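Local coordinates for protein carboxylesterase (Uncultured bacterium, PDB 5GMX) that hydrolyses carboxylic esters as a family VIII carboxylesterase and also acts on oxyimino cephalosporins, using a beta-lactamase-type fold, at residues S35-W49 with N271-N284. Sequence-based numbering, arbitrary orientation.
Sequences SFGLAIEGEIVVDLW and NGRGIAKVYGALAN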
# COMPACT_ATOMS: atom_id res chain seq x y z
N SER A 35 12.24 8.81 -4.83
CA SER A 35 12.53 7.70 -5.72
C SER A 35 11.29 7.40 -6.55
O SER A 35 10.15 7.55 -6.10
CB SER A 35 12.95 6.47 -4.93
OG SER A 35 11.88 6.01 -4.12
N PHE A 36 11.54 6.96 -7.78
CA PHE A 36 10.49 6.71 -8.76
C PHE A 36 10.82 5.48 -9.61
O PHE A 36 11.96 5.30 -10.05
CB PHE A 36 10.29 7.94 -9.65
CG PHE A 36 9.30 7.71 -10.76
CD1 PHE A 36 9.72 7.32 -12.02
CD2 PHE A 36 7.94 7.86 -10.52
CE1 PHE A 36 8.80 7.08 -13.03
CE2 PHE A 36 7.02 7.63 -11.53
CZ PHE A 36 7.44 7.25 -12.78
N GLY A 37 9.81 4.66 -9.87
CA GLY A 37 9.97 3.53 -10.75
C GLY A 37 8.83 3.44 -11.76
O GLY A 37 7.70 3.87 -11.49
N LEU A 38 9.15 2.91 -12.93
CA LEU A 38 8.16 2.67 -13.96
C LEU A 38 8.48 1.37 -14.69
O LEU A 38 9.59 1.18 -15.20
CB LEU A 38 8.09 3.85 -14.94
CG LEU A 38 7.10 3.74 -16.11
CD1 LEU A 38 5.67 3.88 -15.64
CD2 LEU A 38 7.38 4.78 -17.19
N ALA A 39 7.50 0.47 -14.71
CA ALA A 39 7.62 -0.79 -15.41
C ALA A 39 6.66 -0.83 -16.60
O ALA A 39 5.51 -0.40 -16.49
CB ALA A 39 7.36 -1.97 -14.48
N ILE A 40 7.16 -1.31 -17.72
CA ILE A 40 6.36 -1.49 -18.93
C ILE A 40 6.54 -2.92 -19.43
O ILE A 40 7.67 -3.41 -19.55
CB ILE A 40 6.76 -0.48 -20.04
CG1 ILE A 40 6.51 0.95 -19.57
CG2 ILE A 40 5.95 -0.72 -21.31
CD1 ILE A 40 5.03 1.30 -19.47
N GLU A 41 5.42 -3.59 -19.66
CA GLU A 41 5.40 -4.93 -20.23
C GLU A 41 6.33 -5.90 -19.50
O GLU A 41 7.01 -6.69 -20.13
CB GLU A 41 5.75 -4.88 -21.72
CG GLU A 41 4.68 -4.18 -22.55
CD GLU A 41 4.96 -4.20 -24.05
OE1 GLU A 41 5.82 -5.00 -24.50
OE2 GLU A 41 4.30 -3.42 -24.78
N GLY A 42 6.36 -5.81 -18.18
CA GLY A 42 7.09 -6.76 -17.37
C GLY A 42 8.56 -6.43 -17.18
O GLY A 42 9.31 -7.27 -16.68
N GLU A 43 8.97 -5.22 -17.55
CA GLU A 43 10.36 -4.83 -17.30
C GLU A 43 10.44 -3.42 -16.73
O GLU A 43 9.72 -2.52 -17.17
CB GLU A 43 11.18 -4.90 -18.60
CG GLU A 43 11.21 -6.29 -19.29
CD GLU A 43 11.94 -7.38 -18.49
OE1 GLU A 43 12.64 -7.06 -17.50
OE2 GLU A 43 11.80 -8.57 -18.84
N ILE A 44 11.33 -3.21 -15.76
CA ILE A 44 11.62 -1.86 -15.28
C ILE A 44 12.34 -1.04 -16.37
O ILE A 44 13.40 -1.45 -16.85
CB ILE A 44 12.48 -1.88 -14.00
CG1 ILE A 44 11.68 -2.46 -12.83
CG2 ILE A 44 13.00 -0.48 -13.67
CD1 ILE A 44 10.55 -1.54 -12.33
N VAL A 45 11.78 0.10 -16.75
CA VAL A 45 12.36 0.92 -17.81
C VAL A 45 12.71 2.32 -17.32
O VAL A 45 13.43 3.06 -17.98
CB VAL A 45 11.42 1.01 -19.03
CG1 VAL A 45 11.20 -0.36 -19.65
CG2 VAL A 45 10.09 1.65 -18.64
N VAL A 46 12.17 2.68 -16.16
CA VAL A 46 12.59 3.90 -15.47
C VAL A 46 12.88 3.58 -14.01
O VAL A 46 12.09 2.93 -13.33
CB VAL A 46 11.54 5.03 -15.55
CG1 VAL A 46 12.08 6.29 -14.88
CG2 VAL A 46 11.16 5.31 -16.99
N ASP A 47 14.04 4.03 -13.53
CA ASP A 47 14.49 3.77 -12.17
C ASP A 47 15.34 4.96 -11.74
O ASP A 47 16.54 5.01 -12.02
CB ASP A 47 15.27 2.45 -12.12
CG ASP A 47 15.81 2.12 -10.73
OD1 ASP A 47 15.45 2.82 -9.75
OD2 ASP A 47 16.57 1.14 -10.61
N LEU A 48 14.72 5.91 -11.05
CA LEU A 48 15.34 7.19 -10.75
C LEU A 48 15.28 7.54 -9.27
O LEU A 48 14.37 7.11 -8.55
CB LEU A 48 14.66 8.31 -11.55
CG LEU A 48 14.67 8.20 -13.08
CD1 LEU A 48 13.77 9.27 -13.66
CD2 LEU A 48 16.09 8.30 -13.65
N TRP A 49 16.25 8.31 -8.81
CA TRP A 49 16.17 8.89 -7.47
C TRP A 49 16.96 10.19 -7.45
O TRP A 49 17.62 10.54 -8.43
CB TRP A 49 16.68 7.91 -6.40
CG TRP A 49 18.12 7.52 -6.55
CD1 TRP A 49 19.20 8.09 -5.93
CD2 TRP A 49 18.64 6.49 -7.39
NE1 TRP A 49 20.36 7.46 -6.33
CE2 TRP A 49 20.04 6.48 -7.23
CE3 TRP A 49 18.05 5.56 -8.26
CZ2 TRP A 49 20.87 5.58 -7.91
CZ3 TRP A 49 18.88 4.67 -8.95
CH2 TRP A 49 20.27 4.69 -8.77
N ASN A 271 10.79 1.82 -1.60
CA ASN A 271 11.09 2.92 -2.52
C ASN A 271 10.33 2.73 -3.81
O ASN A 271 9.63 1.72 -3.98
CB ASN A 271 12.60 3.00 -2.78
CG ASN A 271 13.20 1.65 -3.16
OD1 ASN A 271 12.64 0.92 -3.98
ND2 ASN A 271 14.34 1.32 -2.57
N GLY A 272 10.48 3.67 -4.74
CA GLY A 272 9.76 3.65 -6.00
C GLY A 272 10.01 2.41 -6.84
O GLY A 272 9.12 1.92 -7.52
N ARG A 273 11.24 1.89 -6.78
CA ARG A 273 11.59 0.71 -7.55
C ARG A 273 10.85 -0.55 -7.08
O ARG A 273 10.33 -1.31 -7.90
CB ARG A 273 13.11 0.46 -7.51
CG ARG A 273 13.56 -0.74 -8.34
CD ARG A 273 15.09 -0.78 -8.49
NE ARG A 273 15.73 -0.65 -7.19
CZ ARG A 273 16.45 0.40 -6.81
NH1 ARG A 273 16.66 1.42 -7.64
NH2 ARG A 273 16.97 0.43 -5.60
N GLY A 274 10.80 -0.77 -5.76
CA GLY A 274 10.10 -1.93 -5.22
C GLY A 274 8.62 -1.92 -5.56
O GLY A 274 8.04 -2.93 -6.03
N ILE A 275 8.01 -0.75 -5.35
CA ILE A 275 6.60 -0.54 -5.63
C ILE A 275 6.30 -0.79 -7.11
O ILE A 275 5.34 -1.50 -7.45
CB ILE A 275 6.16 0.89 -5.26
CG1 ILE A 275 6.38 1.14 -3.77
CG2 ILE A 275 4.71 1.14 -5.64
CD1 ILE A 275 6.22 2.61 -3.38
N ALA A 276 7.13 -0.21 -7.97
CA ALA A 276 6.93 -0.32 -9.40
C ALA A 276 7.13 -1.75 -9.88
O ALA A 276 6.54 -2.15 -10.87
CB ALA A 276 7.88 0.60 -10.15
N LYS A 277 7.99 -2.51 -9.20
CA LYS A 277 8.18 -3.90 -9.57
C LYS A 277 6.93 -4.72 -9.26
O LYS A 277 6.49 -5.51 -10.09
CB LYS A 277 9.39 -4.51 -8.86
CG LYS A 277 10.71 -4.16 -9.54
CD LYS A 277 11.90 -4.79 -8.83
CE LYS A 277 13.20 -4.34 -9.52
NZ LYS A 277 14.39 -5.05 -8.96
N VAL A 278 6.36 -4.53 -8.06
CA VAL A 278 5.15 -5.29 -7.73
C VAL A 278 3.99 -4.91 -8.67
O VAL A 278 3.34 -5.79 -9.27
CB VAL A 278 4.73 -5.09 -6.27
CG1 VAL A 278 3.45 -5.87 -5.96
CG2 VAL A 278 5.85 -5.53 -5.34
N TYR A 279 3.74 -3.61 -8.81
CA TYR A 279 2.64 -3.21 -9.69
C TYR A 279 2.94 -3.51 -11.15
O TYR A 279 2.03 -3.69 -11.95
CB TYR A 279 2.30 -1.74 -9.50
CG TYR A 279 1.42 -1.51 -8.30
CD1 TYR A 279 0.11 -1.94 -8.30
CD2 TYR A 279 1.91 -0.89 -7.15
CE1 TYR A 279 -0.72 -1.75 -7.20
CE2 TYR A 279 1.10 -0.69 -6.05
CZ TYR A 279 -0.22 -1.12 -6.08
OH TYR A 279 -1.03 -0.94 -4.99
N GLY A 280 4.22 -3.57 -11.50
CA GLY A 280 4.67 -3.94 -12.82
C GLY A 280 4.30 -5.37 -13.12
O GLY A 280 3.77 -5.66 -14.20
N ALA A 281 4.54 -6.27 -12.17
CA ALA A 281 4.07 -7.66 -12.31
C ALA A 281 2.55 -7.70 -12.46
O ALA A 281 2.03 -8.43 -13.32
CB ALA A 281 4.50 -8.51 -11.12
N LEU A 282 1.84 -6.94 -11.63
CA LEU A 282 0.38 -6.96 -11.69
C LEU A 282 -0.20 -6.39 -13.00
O LEU A 282 -1.25 -6.82 -13.45
CB LEU A 282 -0.23 -6.21 -10.51
CG LEU A 282 0.12 -6.82 -9.14
CD1 LEU A 282 -0.58 -6.06 -8.01
CD2 LEU A 282 -0.19 -8.32 -9.10
N ALA A 283 0.46 -5.40 -13.56
CA ALA A 283 0.01 -4.77 -14.78
C ALA A 283 0.31 -5.65 -15.99
O ALA A 283 -0.30 -5.50 -17.05
CB ALA A 283 0.66 -3.42 -14.94
N ASN A 284 1.26 -6.57 -15.83
CA ASN A 284 1.69 -7.41 -16.94
C ASN A 284 1.10 -8.82 -16.87
O ASN A 284 1.70 -9.79 -17.33
CB ASN A 284 3.22 -7.48 -16.99
CG ASN A 284 3.73 -8.07 -18.28
OD1 ASN A 284 3.24 -7.72 -19.36
ND2 ASN A 284 4.72 -8.96 -18.19
O HOH W 1 4.84 -4.01 -16.40
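With CG of Asp-47 anti to the backbone N (chi1 179°) and the Arg-273 chain bent at chi3 (50°), carboxylate and guanidinium meet in a salt bridge where a helix lies against the antiparallel sheet of this beta-lactamase-type fold. Arg-273 NH1 sits 2.8 Å from Asp-47 OD1, on that oxygen's syn lone pair, while the bond from NH1 to OD2 is weak; the two planes are turned 64° apart. Asp-200 and the Ser-63 carbonyl hold NE and NH2, so the guanidinium is fixed from several sides.

Small residues let a helix approach a sheet closely, and helix 272-283, whose axis comes within 6.0 Å of that of strand 35-40, illustrates this with glycines and alanines. Ala-276 CB rests 3.4 Å from Gly-37 C, and CB of Ala-39 lies over Gly-280 CA. From the second strand of the hairpin, Ile-44 crosses the aliphatic chain of Lys-277 nearly at a right angle.

Both helix ends are tied in. Ser-35 OG accepts a nearly straight bond from Gly-272 N (2.8 Å), beside the N-cap Asn-271. At the type I' turn, a water accepts from Gly-42 N and donates to Gly-280 O, its oxygen 3.0 Å from each.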